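Local structure of nicotinate phosphoribosyltransferase (Saccharomyces cerevisiae, 1VLP) at residues I62-E67 with Y155-D160; I82-Q87 with S226-A231; N263-W268 with D300-V305; L281-G286 with Q307-P312. The protein catalyses the ATP-dependent joining of nicotinate to the ribose 5-phosphate of phosphoribosyl diphosphate, the first step in making NAD from nicotinic acid. One frame throughout, in Å; residues are numbered along the deposited sequence. Where two conformers were deposited one is given.

Contact 1 joins helices 59-71 and 144-159 of the N-terminal region, about 34 Å, centre to centre, from contact 4 and 40 Å from contact 3. Contact 2, whose segments alternate with those of contact 1, sets helix 79-88 on helix 228-234, tying the N-terminal helices to one edge of the six-stranded parallel sheet. Both close before contacts 3 and 4 open at the sheet's other edge: helix 260-272 packs on the start of strand 304-307, and the loops after strands 279-281 and 304-307 meet. These two also alternate, and touch where V305 CG1 packs on T282 CG2 at 3.5 Å. Contact 4 lies nearest the residues thought, by similarity, to bind nicotinate, with D308 next to R306.

Contact 1: residues I62-E67 with Y155-D160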
loop_
_atom_site.group_PDB
_atom_site.type_symbol
_atom_site.label_atom_id
_atom_site.label_comp_id
_atom_site.label_asym_id
_atom_site.label_seq_id
_atom_site.Cartn_x
_atom_site.Cartn_y
_atom_site.Cartn_z
ATOM N N ILE A 62 -20.614 -1.413 12.946
ATOM C CA ILE A 62 -20.820 -0.083 12.386
ATOM C C ILE A 62 -20.654 0.999 13.461
ATOM O O ILE A 62 -19.980 2.032 13.257
ATOM C CB ILE A 62 -22.174 -0.016 11.671
ATOM C CG1 ILE A 62 -22.133 -0.897 10.414
ATOM C CG2 ILE A 62 -22.570 1.467 11.335
ATOM C CD1 ILE A 62 -23.500 -1.190 9.768
ATOM N N ASN A 63 -21.257 0.756 14.622
ATOM C CA ASN A 63 -21.177 1.749 15.697
ATOM C C ASN A 63 -19.722 1.909 16.175
ATOM O O ASN A 63 -19.305 3.025 16.472
ATOM C CB ASN A 63 -22.111 1.382 16.851
ATOM C CG ASN A 63 -23.590 1.492 16.466
ATOM O OD1 ASN A 63 -23.938 2.284 15.606
ATOM N ND2 ASN A 63 -24.452 0.686 17.113
ATOM N N TRP A 64 -18.981 0.805 16.295
ATOM C CA TRP A 64 -17.591 0.852 16.705
ATOM C C TRP A 64 -16.767 1.614 15.658
ATOM O O TRP A 64 -15.938 2.431 15.980
ATOM C CB TRP A 64 -17.058 -0.571 16.913
ATOM C CG TRP A 64 -15.680 -0.688 17.427
ATOM C CD1 TRP A 64 -15.309 -0.742 18.732
ATOM C CD2 TRP A 64 -14.488 -0.866 16.656
ATOM N NE1 TRP A 64 -13.940 -0.925 18.829
ATOM C CE2 TRP A 64 -13.418 -0.994 17.565
ATOM C CE3 TRP A 64 -14.219 -0.941 15.286
ATOM C CZ2 TRP A 64 -12.132 -1.219 17.149
ATOM C CZ3 TRP A 64 -12.922 -1.172 14.879
ATOM C CH2 TRP A 64 -11.903 -1.303 15.796
ATOM N N LEU A 65 -17.033 1.321 14.384
ATOM C CA LEU A 65 -16.352 2.032 13.307
ATOM C C LEU A 65 -16.596 3.520 13.368
ATOM O O LEU A 65 -15.678 4.311 13.164
ATOM C CB LEU A 65 -16.747 1.464 11.932
ATOM C CG LEU A 65 -16.013 0.139 11.594
ATOM C CD1 LEU A 65 -16.711 -0.486 10.343
ATOM C CD2 LEU A 65 -14.568 0.321 11.365
ATOM N N LYS A 66 -17.833 3.922 13.588
ATOM C CA LYS A 66 -18.157 5.341 13.647
ATOM C C LYS A 66 -17.283 6.022 14.737
ATOM O O LYS A 66 -16.684 7.084 14.508
ATOM C CB LYS A 66 -19.660 5.513 13.951
ATOM C CG LYS A 66 -20.101 6.881 14.112
ATOM C CD LYS A 66 -21.634 6.994 14.119
ATOM C CE LYS A 66 -22.066 8.391 14.595
ATOM N NZ LYS A 66 -21.446 9.467 13.798
ATOM N N GLU A 67 -17.201 5.367 15.895
ATOM C CA GLU A 67 -16.356 5.853 16.981
ATOM C C GLU A 67 -14.869 5.934 16.608
ATOM O O GLU A 67 -14.219 6.964 16.787
ATOM C CB GLU A 67 -16.612 5.028 18.240
ATOM C CG GLU A 67 -15.903 5.531 19.464
ATOM C CD GLU A 67 -16.512 4.913 20.707
ATOM O OE1 GLU A 67 -16.237 3.728 20.964
ATOM O OE2 GLU A 67 -17.287 5.592 21.415
ATOM N N TYR A 155 -14.547 -6.123 11.425
ATOM C CA TYR A 155 -15.181 -7.304 10.854
ATOM C C TYR A 155 -14.802 -8.532 11.708
ATOM O O TYR A 155 -15.678 -9.325 12.102
ATOM C CB TYR A 155 -14.790 -7.498 9.357
ATOM C CG TYR A 155 -15.509 -8.657 8.746
ATOM C CD1 TYR A 155 -16.855 -8.514 8.273
ATOM C CD2 TYR A 155 -14.929 -9.917 8.709
ATOM C CE1 TYR A 155 -17.565 -9.590 7.759
ATOM C CE2 TYR A 155 -15.652 -11.019 8.220
ATOM C CZ TYR A 155 -16.975 -10.835 7.749
ATOM O OH TYR A 155 -17.682 -11.944 7.255
ATOM N N PHE A 156 -13.508 -8.679 12.042
ATOM C CA PHE A 156 -13.038 -9.847 12.800
ATOM C C PHE A 156 -13.239 -9.780 14.298
ATOM O O PHE A 156 -13.083 -10.763 14.965
ATOM C CB PHE A 156 -11.621 -10.215 12.403
ATOM C CG PHE A 156 -11.571 -10.738 11.002
ATOM C CD1 PHE A 156 -12.102 -12.007 10.714
ATOM C CD2 PHE A 156 -11.122 -9.954 9.957
ATOM C CE1 PHE A 156 -12.116 -12.507 9.400
ATOM C CE2 PHE A 156 -11.117 -10.448 8.662
ATOM C CZ PHE A 156 -11.615 -11.713 8.391
ATOM N N LYS A 157 -13.579 -8.600 14.775
ATOM C CA LYS A 157 -13.946 -8.388 16.178
ATOM C C LYS A 157 -15.418 -8.657 16.452
ATOM O O LYS A 157 -15.775 -9.210 17.508
ATOM C CB LYS A 157 -13.589 -6.929 16.551
ATOM C CG LYS A 157 -13.450 -6.617 18.005
ATOM C CD LYS A 157 -13.011 -5.110 18.192
ATOM C CE LYS A 157 -12.761 -4.782 19.657
ATOM N NZ LYS A 157 -11.578 -5.522 20.216
ATOM N N PHE A 158 -16.283 -8.182 15.551
ATOM C CA PHE A 158 -17.741 -8.172 15.755
ATOM C C PHE A 158 -18.531 -9.123 14.861
ATOM O O PHE A 158 -19.639 -9.538 15.243
ATOM C CB PHE A 158 -18.277 -6.746 15.591
ATOM C CG PHE A 158 -17.694 -5.804 16.576
ATOM C CD1 PHE A 158 -17.977 -5.958 17.947
ATOM C CD2 PHE A 158 -16.782 -4.841 16.180
ATOM C CE1 PHE A 158 -17.385 -5.131 18.902
ATOM C CE2 PHE A 158 -16.191 -3.987 17.121
ATOM C CZ PHE A 158 -16.490 -4.128 18.481
ATOM N N VAL A 159 -18.019 -9.424 13.678
ATOM C CA VAL A 159 -18.783 -10.204 12.708
ATOM C C VAL A 159 -18.346 -11.681 12.644
ATOM O O VAL A 159 -19.201 -12.568 12.855
ATOM C CB VAL A 159 -18.803 -9.550 11.296
ATOM C CG1 VAL A 159 -19.696 -10.318 10.315
ATOM C CG2 VAL A 159 -19.247 -8.114 11.402
ATOM N N ASP A 160 -17.111 -11.934 12.250
ATOM C CA ASP A 160 -16.526 -13.252 12.205
ATOM C C ASP A 160 -15.573 -13.411 13.349
ATOM O O ASP A 160 -14.461 -12.901 13.278
ATOM C CB ASP A 160 -15.775 -13.475 10.895
ATOM C CG ASP A 160 -15.277 -14.918 10.751
ATOM O OD1 ASP A 160 -15.473 -15.750 11.672
ATOM O OD2 ASP A 160 -14.678 -15.219 9.719
#
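F158 lays the CE2-CZ side of its ring over one face of the W64 indole, and the aliphatic end of K157 comes down on the same face beside it. The closest approach is F158 CE2 to W64 CG at 3.4 Å, near the rim of the indole, and CE2 also reaches back to W64 CB at 3.5 Å. F158 CZ lies over the pyrrole side, 3.6 Å from W64 CD1. The ring planes meet at 57°, with the five-membered ring centroid of W64 4.8 Å from the F158 centroid. Further out, K157 CD stands 4.1 Å from W64 CZ2 and CE stands 4.1 Å from W64 NE1, so methylenes rather than the charge meet the indole. The W64 side chain is carried across to the other helix with CG anti to the backbone N (chi1 -176°). A bend at the last torsion of K157 (chi4 66°) carries NZ off from the indole while CD and CE stay against it. An alanine at W64 is likely to leave a gap under F158 and the K157 methylenes, with the phenyl ring freer to turn. Over residues 155-159 the backbone widens into a pi-type turn, where Y155 O accepts from both V159 N and D160 N. W64 also rests on L150, E153 and A154, earlier in helix 144-159, and on S14 and V17 of the N-terminal loop, while I62 and L65 of helix 59-71 turn to the antiparallel sheet at strands 113-120 and 126-134.

Contact 2: residues I82-Q87 with S226-A231; sequences IEYLKQ and SNILFA
Helix 79-88 of the N-terminal region packs against the first turn of helix 228-234, which follows strand 222-225 at the edge of the parallel sheet, with Y84 reaching across to I228 and A231. The Y84 ring offers its edge to the isoleucine: CE2 lies 3.6 Å from I228 CG2. Beyond it the phenol oxygen comes up to the next turn, Y84 OH standing 3.5 Å from A231 CB. With CG anti to the backbone N (chi1 -173°), the ring extends away from its own helix toward 228-231. A water binds Y84 OH at 2.6 Å, close to the plane of the ring, and donates to A231 O at 3.2 Å, tying the tyrosine to the partner backbone. This is a helix-to-helix joint between the N-terminal helices and the parallel-sheet region, and N227 starts the second helix as its N-cap: N227 OD1 accepts from F230 N at 2.9 Å, a nearly straight bond (164° at the hydrogen). The N227 amide nitrogen is in turn held by T191 and D23. Looser is the approach of L85 CD2 to I228 CD1, 4.3 Å. I228 also packs on M26 and I29 of helix 26-38, its side chain about 9 Å from that of Y27, a nicotinate-binding residue by similarity.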
loop_
_atom_site.group_PDB
_atom_site.type_symbol
_atom_site.label_atom_id
_atom_site.label_comp_id
_atom_site.label_asym_id
_atom_site.label_seq_id
_atom_site.Cartn_x
_atom_site.Cartn_y
_atom_site.Cartn_z
ATOM N N ILE A 82 8.015 12.990 14.683
ATOM C CA ILE A 82 8.595 13.874 13.671
ATOM C C ILE A 82 10.126 13.647 13.600
ATOM O O ILE A 82 10.728 13.594 12.516
ATOM C CB ILE A 82 8.261 15.323 13.975
ATOM C CG1 ILE A 82 6.753 15.589 13.805
ATOM C CG2 ILE A 82 9.156 16.288 13.154
ATOM C CD1 ILE A 82 6.294 15.681 12.460
ATOM N N GLU A 83 10.748 13.508 14.752
ATOM C CA GLU A 83 12.174 13.167 14.765
ATOM C C GLU A 83 12.441 11.869 13.989
ATOM O O GLU A 83 13.418 11.797 13.243
ATOM C CB GLU A 83 12.722 13.055 16.171
ATOM C CG GLU A 83 14.275 12.882 16.176
ATOM C CD GLU A 83 15.025 13.808 15.155
ATOM O OE1 GLU A 83 14.890 15.068 15.302
ATOM O OE2 GLU A 83 15.726 13.256 14.220
ATOM N N TYR A 84 11.612 10.850 14.212
ATOM C CA TYR A 84 11.758 9.577 13.512
ATOM C C TYR A 84 11.674 9.759 12.000
ATOM O O TYR A 84 12.488 9.194 11.252
ATOM C CB TYR A 84 10.762 8.529 13.990
ATOM C CG TYR A 84 11.009 7.168 13.396
ATOM C CD1 TYR A 84 12.043 6.370 13.878
ATOM C CD2 TYR A 84 10.216 6.662 12.361
ATOM C CE1 TYR A 84 12.272 5.106 13.384
ATOM C CE2 TYR A 84 10.477 5.415 11.822
ATOM C CZ TYR A 84 11.516 4.640 12.322
ATOM O OH TYR A 84 11.765 3.367 11.819
ATOM N N LEU A 85 10.727 10.572 11.551
ATOM C CA LEU A 85 10.560 10.814 10.124
ATOM C C LEU A 85 11.800 11.534 9.543
ATOM O O LEU A 85 12.273 11.184 8.457
ATOM C CB LEU A 85 9.280 11.623 9.840
ATOM C CG LEU A 85 7.920 10.961 10.081
ATOM C CD1 LEU A 85 6.784 11.958 9.923
ATOM C CD2 LEU A 85 7.731 9.730 9.176
ATOM N N LYS A 86 12.331 12.523 10.263
ATOM C CA LYS A 86 13.471 13.270 9.779
ATOM C C LYS A 86 14.708 12.345 9.671
ATOM O O LYS A 86 15.513 12.476 8.751
ATOM C CB LYS A 86 13.741 14.450 10.694
ATOM C CG LYS A 86 12.638 15.550 10.597
ATOM C CD LYS A 86 12.706 16.519 11.752
ATOM C CE LYS A 86 13.918 17.360 11.690
ATOM N NZ LYS A 86 13.918 18.348 12.838
ATOM N N GLN A 87 14.862 11.431 10.621
ATOM C CA GLN A 87 15.972 10.489 10.626
ATOM C C GLN A 87 15.911 9.426 9.518
ATOM O O GLN A 87 16.910 9.216 8.807
ATOM C CB GLN A 87 16.088 9.798 12.002
ATOM C CG GLN A 87 17.287 8.816 12.124
ATOM C CD GLN A 87 18.698 9.438 11.801
ATOM O OE1 GLN A 87 19.595 8.741 11.285
ATOM N NE2 GLN A 87 18.896 10.725 12.129
ATOM N N SER A 226 6.693 -1.864 5.740
ATOM C CA SER A 226 6.016 -0.644 5.305
ATOM C C SER A 226 5.398 0.168 6.441
ATOM O O SER A 226 5.169 1.364 6.301
ATOM C CB SER A 226 4.986 -0.905 4.219
ATOM O OG SER A 226 3.857 -1.559 4.711
ATOM N N ASN A 227 5.120 -0.462 7.571
ATOM C CA ASN A 227 4.429 0.212 8.649
ATOM C C ASN A 227 5.441 0.992 9.489
ATOM O O ASN A 227 6.317 0.409 10.186
ATOM C CB ASN A 227 3.667 -0.808 9.478
ATOM C CG ASN A 227 2.812 -0.159 10.548
ATOM O OD1 ASN A 227 3.333 0.438 11.490
ATOM N ND2 ASN A 227 1.485 -0.244 10.395
ATOM N N ILE A 228 5.335 2.307 9.421
ATOM C CA ILE A 228 6.346 3.139 10.017
ATOM C C ILE A 228 6.378 2.939 11.532
ATOM O O ILE A 228 7.478 2.922 12.136
ATOM C CB ILE A 228 6.112 4.627 9.690
ATOM C CG1 ILE A 228 5.964 4.883 8.195
ATOM C CG2 ILE A 228 7.231 5.474 10.217
ATOM C CD1 ILE A 228 5.484 6.292 7.931
ATOM N N LEU A 229 5.199 2.763 12.155
ATOM C CA LEU A 229 5.146 2.581 13.614
ATOM C C LEU A 229 5.866 1.292 14.045
ATOM O O LEU A 229 6.614 1.322 15.019
ATOM C CB LEU A 229 3.694 2.560 14.130
ATOM C CG LEU A 229 3.531 2.733 15.637
ATOM C CD1 LEU A 229 4.126 4.041 16.070
ATOM C CD2 LEU A 229 2.120 2.715 15.990
ATOM N N PHE A 230 5.623 0.206 13.319
ATOM C CA PHE A 230 6.293 -1.083 13.600
ATOM C C PHE A 230 7.756 -1.038 13.243
ATOM O O PHE A 230 8.558 -1.672 13.907
ATOM C CB PHE A 230 5.597 -2.245 12.929
ATOM C CG PHE A 230 4.313 -2.662 13.629
ATOM C CD1 PHE A 230 4.359 -3.057 14.948
ATOM C CD2 PHE A 230 3.099 -2.678 12.980
ATOM C CE1 PHE A 230 3.222 -3.474 15.625
ATOM C CE2 PHE A 230 1.887 -3.081 13.672
ATOM C CZ PHE A 230 1.977 -3.469 14.995
ATOM N N ALA A 231 8.128 -0.310 12.183
ATOM C CA ALA A 231 9.560 -0.109 11.879
ATOM C C ALA A 231 10.262 0.517 13.109
ATOM O O ALA A 231 11.298 0.064 13.565
ATOM C CB ALA A 231 9.692 0.781 10.771
HETATM O O HOH W 1 13.734 1.959 12.893
#

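Contact 3: residues N263-W268 with D300-V305; sequences NAMDCW and DAYVGV
Y302 drives its phenol end between M265 and W268 of helix 260-272, and the packing is closest at that end. Y302 OH sits 3.6 Å from M265 CG and 3.7 Å from M265 CB, with M265 CA also at hand, and reaches W268 CD1 at 3.9 Å. M265 is a selenomethionine, and its SE stands 3.9 Å from Y302 CE2 and 5.0 Å from the ring centroid, 55° off the normal: an oblique Met-aromatic contact. The methionine chain folds at its last torsion (chi3 -68°), which turns CE away from the tyrosine. The contrast is with the outer side, where D300 and V303 are exposed and touch nothing on the helix. With a serine in place of Y302, M265 SE is likely to lose its aromatic partner and W268 CD1 the hydroxyl lying against it. Y302 links the end of helix 298-301 to strand 304-307, which pairs in the parallel sheet with strands 279-281 and 335-338. On the helix side, W268 makes edge-to-face contacts with W246 and F272 and lies against T30 and A34 of helix 26-38.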
loop_
_atom_site.group_PDB
_atom_site.type_symbol
_atom_site.label_atom_id
_atom_site.label_comp_id
_atom_site.label_asym_id
_atom_site.label_seq_id
_atom_site.Cartn_x
_atom_site.Cartn_y
_atom_site.Cartn_z
ATOM N N ASN A 263 5.438 13.100 -16.542
ATOM C CA ASN A 263 5.142 14.217 -15.647
ATOM C C ASN A 263 5.181 13.784 -14.199
ATOM O O ASN A 263 5.710 14.507 -13.347
ATOM C CB ASN A 263 3.794 14.833 -15.965
ATOM C CG ASN A 263 3.832 15.678 -17.221
ATOM O OD1 ASN A 263 4.887 16.149 -17.622
ATOM N ND2 ASN A 263 2.672 15.871 -17.853
ATOM N N ALA A 264 4.654 12.587 -13.918
ATOM C CA ALA A 264 4.670 12.049 -12.582
ATOM C C ALA A 264 6.101 11.788 -12.110
ATOM O O ALA A 264 6.389 12.073 -10.961
ATOM C CB ALA A 264 3.845 10.757 -12.453
HETATM N N MSE A 265 6.969 11.218 -12.948
HETATM C CA MSE A 265 8.357 10.988 -12.520
HETATM C C MSE A 265 9.060 12.318 -12.259
HETATM O O MSE A 265 9.759 12.488 -11.252
HETATM C CB MSE A 265 9.160 10.220 -13.560
HETATM C CG MSE A 265 8.656 8.843 -13.811
HETATM SE SE MSE A 265 9.939 7.912 -15.006
HETATM C CE MSE A 265 9.760 8.809 -16.605
ATOM N N ASP A 266 8.883 13.268 -13.171
ATOM C CA ASP A 266 9.499 14.562 -12.981
ATOM C C ASP A 266 9.122 15.147 -11.658
ATOM O O ASP A 266 9.982 15.680 -10.925
ATOM C CB ASP A 266 9.071 15.518 -14.074
ATOM C CG ASP A 266 9.848 15.339 -15.340
ATOM O OD1 ASP A 266 11.019 14.970 -15.275
ATOM O OD2 ASP A 266 9.296 15.641 -16.405
ATOM N N CYS A 267 7.838 15.142 -11.355
ATOM C CA CYS A 267 7.403 15.741 -10.161
ATOM C C CYS A 267 7.962 15.024 -8.943
ATOM O O CYS A 267 8.350 15.641 -7.956
ATOM C CB CYS A 267 5.886 15.704 -10.058
ATOM S SG CYS A 267 5.047 16.978 -10.915
ATOM N N TRP A 268 7.988 13.694 -9.010
ATOM C CA TRP A 268 8.478 12.899 -7.889
ATOM C C TRP A 268 9.946 13.255 -7.664
ATOM O O TRP A 268 10.363 13.525 -6.552
ATOM C CB TRP A 268 8.288 11.397 -8.177
ATOM C CG TRP A 268 8.467 10.484 -6.986
ATOM C CD1 TRP A 268 9.537 9.709 -6.697
ATOM C CD2 TRP A 268 7.496 10.215 -5.955
ATOM N NE1 TRP A 268 9.305 8.959 -5.572
ATOM C CE2 TRP A 268 8.074 9.271 -5.076
ATOM C CE3 TRP A 268 6.210 10.697 -5.682
ATOM C CZ2 TRP A 268 7.398 8.772 -3.965
ATOM C CZ3 TRP A 268 5.540 10.205 -4.554
ATOM C CH2 TRP A 268 6.143 9.261 -3.720
ATOM N N ASP A 300 18.246 5.922 -14.756
ATOM C CA ASP A 300 19.384 5.948 -13.844
ATOM C C ASP A 300 19.019 6.310 -12.385
ATOM O O ASP A 300 19.584 5.718 -11.452
ATOM C CB ASP A 300 20.452 6.866 -14.418
ATOM C CG ASP A 300 20.993 6.345 -15.727
ATOM O OD1 ASP A 300 21.138 5.093 -15.865
ATOM O OD2 ASP A 300 21.238 7.186 -16.607
ATOM N N ALA A 301 18.037 7.203 -12.207
ATOM C CA ALA A 301 17.629 7.669 -10.883
ATOM C C ALA A 301 16.888 6.607 -10.055
ATOM O O ALA A 301 17.245 6.298 -8.894
ATOM C CB ALA A 301 16.747 8.929 -11.020
ATOM N N TYR A 302 15.829 6.064 -10.643
ATOM C CA TYR A 302 15.131 4.917 -10.038
ATOM C C TYR A 302 16.056 3.745 -9.948
ATOM O O TYR A 302 16.783 3.475 -10.862
ATOM C CB TYR A 302 13.897 4.531 -10.858
ATOM C CG TYR A 302 12.795 5.556 -10.748
ATOM C CD1 TYR A 302 11.860 5.498 -9.725
ATOM C CD2 TYR A 302 12.704 6.590 -11.656
ATOM C CE1 TYR A 302 10.884 6.465 -9.600
ATOM C CE2 TYR A 302 11.692 7.546 -11.553
ATOM C CZ TYR A 302 10.797 7.471 -10.522
ATOM O OH TYR A 302 9.797 8.410 -10.386
ATOM N N VAL A 303 15.968 3.003 -8.862
ATOM C CA VAL A 303 16.871 1.888 -8.650
ATOM C C VAL A 303 16.287 0.583 -9.134
ATOM O O VAL A 303 16.948 -0.458 -9.049
ATOM C CB VAL A 303 17.250 1.735 -7.164
ATOM C CG1 VAL A 303 18.083 2.967 -6.699
ATOM C CG2 VAL A 303 16.035 1.491 -6.317
ATOM N N GLY A 304 15.079 0.672 -9.656
ATOM C CA GLY A 304 14.366 -0.450 -10.175
ATOM C C GLY A 304 12.896 -0.145 -10.330
ATOM O O GLY A 304 12.463 1.025 -10.380
ATOM N N VAL A 305 12.141 -1.226 -10.441
ATOM C CA VAL A 305 10.733 -1.187 -10.746
ATOM C C VAL A 305 9.988 -2.057 -9.738
ATOM O O VAL A 305 10.554 -3.012 -9.187
ATOM C CB VAL A 305 10.375 -1.682 -12.166
ATOM C CG1 VAL A 305 10.871 -0.698 -13.261
ATOM C CG2 VAL A 305 10.887 -3.107 -12.400
#

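Contact 4: residues L281-G286 with Q307-P312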
loop_
_atom_site.group_PDB
_atom_site.type_symbol
_atom_site.label_atom_id
_atom_site.label_comp_id
_atom_site.label_asym_id
_atom_site.label_seq_id
_atom_site.Cartn_x
_atom_site.Cartn_y
_atom_site.Cartn_z
ATOM N N LEU A 281 6.808 2.435 -10.336
ATOM C CA LEU A 281 5.600 1.667 -10.570
ATOM C C LEU A 281 5.128 1.831 -12.025
ATOM O O LEU A 281 4.640 2.879 -12.423
ATOM C CB LEU A 281 4.531 2.156 -9.595
ATOM C CG LEU A 281 3.312 1.301 -9.347
ATOM C CD1 LEU A 281 3.654 -0.168 -8.991
ATOM C CD2 LEU A 281 2.488 1.948 -8.246
ATOM N N THR A 282 5.292 0.782 -12.822
ATOM C CA THR A 282 5.205 0.904 -14.277
ATOM C C THR A 282 3.855 0.595 -14.911
ATOM O O THR A 282 3.646 0.926 -16.090
ATOM C CB THR A 282 6.272 -0.006 -14.953
ATOM O OG1 THR A 282 5.916 -1.366 -14.761
ATOM C CG2 THR A 282 7.661 0.184 -14.319
ATOM N N ASP A 283 2.966 -0.096 -14.175
ATOM C CA ASP A 283 1.773 -0.727 -14.775
ATOM C C ASP A 283 0.473 0.099 -14.746
ATOM O O ASP A 283 -0.537 -0.311 -15.320
ATOM C CB ASP A 283 1.483 -2.077 -14.130
ATOM C CG ASP A 283 1.097 -1.968 -12.647
ATOM O OD1 ASP A 283 1.836 -1.302 -11.891
ATOM O OD2 ASP A 283 0.081 -2.574 -12.226
ATOM N N THR A 284 0.531 1.279 -14.146
ATOM C CA THR A 284 -0.700 2.068 -13.906
ATOM C C THR A 284 -1.507 2.268 -15.206
ATOM O O THR A 284 -2.758 2.069 -15.229
ATOM C CB THR A 284 -0.366 3.394 -13.276
ATOM O OG1 THR A 284 0.498 3.166 -12.152
ATOM C CG2 THR A 284 -1.680 4.131 -12.819
ATOM N N PHE A 285 -0.822 2.701 -16.257
ATOM C CA PHE A 285 -1.406 2.862 -17.600
ATOM C C PHE A 285 -0.766 1.868 -18.576
ATOM O O PHE A 285 -0.676 2.139 -19.751
ATOM C CB PHE A 285 -1.274 4.294 -18.114
ATOM C CG PHE A 285 -1.952 5.283 -17.229
ATOM C CD1 PHE A 285 -3.212 4.982 -16.700
ATOM C CD2 PHE A 285 -1.326 6.452 -16.856
ATOM C CE1 PHE A 285 -3.830 5.846 -15.800
ATOM C CE2 PHE A 285 -1.943 7.332 -15.985
ATOM C CZ PHE A 285 -3.189 7.017 -15.450
ATOM N N GLY A 286 -0.319 0.758 -18.020
ATOM C CA GLY A 286 0.312 -0.329 -18.753
ATOM C C GLY A 286 1.809 -0.101 -18.833
ATOM O O GLY A 286 2.266 1.000 -19.052
ATOM N N GLN A 307 6.734 -4.542 -9.382
ATOM C CA GLN A 307 5.795 -5.389 -10.121
ATOM C C GLN A 307 4.530 -5.606 -9.232
ATOM O O GLN A 307 4.634 -6.074 -8.110
ATOM C CB GLN A 307 6.452 -6.691 -10.509
ATOM C CG GLN A 307 5.598 -7.641 -11.367
ATOM C CD GLN A 307 4.630 -8.469 -10.583
ATOM O OE1 GLN A 307 4.992 -9.087 -9.560
ATOM N NE2 GLN A 307 3.396 -8.555 -11.084
ATOM N N ASP A 308 3.373 -5.197 -9.733
ATOM C CA ASP A 308 2.159 -5.167 -8.957
ATOM C C ASP A 308 0.955 -5.800 -9.659
ATOM O O ASP A 308 -0.116 -5.904 -9.030
ATOM C CB ASP A 308 1.829 -3.712 -8.636
ATOM C CG ASP A 308 0.886 -3.564 -7.442
ATOM O OD1 ASP A 308 1.065 -4.280 -6.420
ATOM O OD2 ASP A 308 -0.008 -2.698 -7.549
ATOM N N SER A 309 1.080 -6.131 -10.945
ATOM C CA SER A 309 0.017 -6.824 -11.665
ATOM C C SER A 309 0.518 -7.617 -12.853
ATOM O O SER A 309 1.665 -7.496 -13.289
ATOM C CB SER A 309 -1.037 -5.850 -12.187
ATOM O OG SER A 309 -0.521 -5.010 -13.209
ATOM N N GLY A 310 -0.367 -8.440 -13.400
ATOM C CA GLY A 310 -0.009 -9.251 -14.539
ATOM C C GLY A 310 0.797 -10.449 -14.126
ATOM O O GLY A 310 0.926 -10.752 -12.959
ATOM N N ASP A 311 1.371 -11.125 -15.099
ATOM C CA ASP A 311 2.207 -12.301 -14.847
ATOM C C ASP A 311 3.637 -11.908 -14.478
ATOM O O ASP A 311 4.334 -11.265 -15.294
ATOM C CB ASP A 311 2.228 -13.195 -16.073
ATOM C CG ASP A 311 2.960 -14.498 -15.804
ATOM O OD1 ASP A 311 4.178 -14.522 -15.979
ATOM O OD2 ASP A 311 2.330 -15.484 -15.355
ATOM N N PRO A 312 4.071 -12.239 -13.269
ATOM C CA PRO A 312 5.378 -11.767 -12.807
ATOM C C PRO A 312 6.582 -12.250 -13.637
ATOM O O PRO A 312 7.549 -11.498 -13.790
ATOM C CB PRO A 312 5.471 -12.307 -11.378
ATOM C CG PRO A 312 4.004 -12.445 -10.963
ATOM C CD PRO A 312 3.341 -12.960 -12.198
HETATM O O HOH W 2 -1.842 -2.903 -10.489
#
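L281, at the end of strand 279-281, and D283 in the loop beyond it face D308 and S309 of the loop after strand 304-307. Q307, where that strand gives out, sends its CB away from the other loop, and its NE2 makes a weak bond to S309 O. D308 comes next and lays CB against the leucine: CB is 4.0 Å from L281 CD1 and 4.1 Å from D283 OD1. Its OD2 is hydrogen-bonded to H244 NE2, while OD1 has a long, weak ion pair with R306, which by similarity binds nicotinate. A water donates weakly to D308 OD2 and, at 2.6 Å, to D283 OD2. S309 makes the one direct hydrogen bond across, OG donating to D283 OD2 at 2.7 Å on the anti side of the carboxylate and 33° out of its plane. S309 OG also bonds D405 N. Past G310, D311 caps the helix that begins at P312, its OD1 accepting from E314 N. D283 OD2 is gripped by a hydroxyl and a water, and T284 OG1 and D308 OD2 both bond H244, unmodified here but by similarity the histidine that becomes phosphorylated, so the two loops probably position that side chain between them.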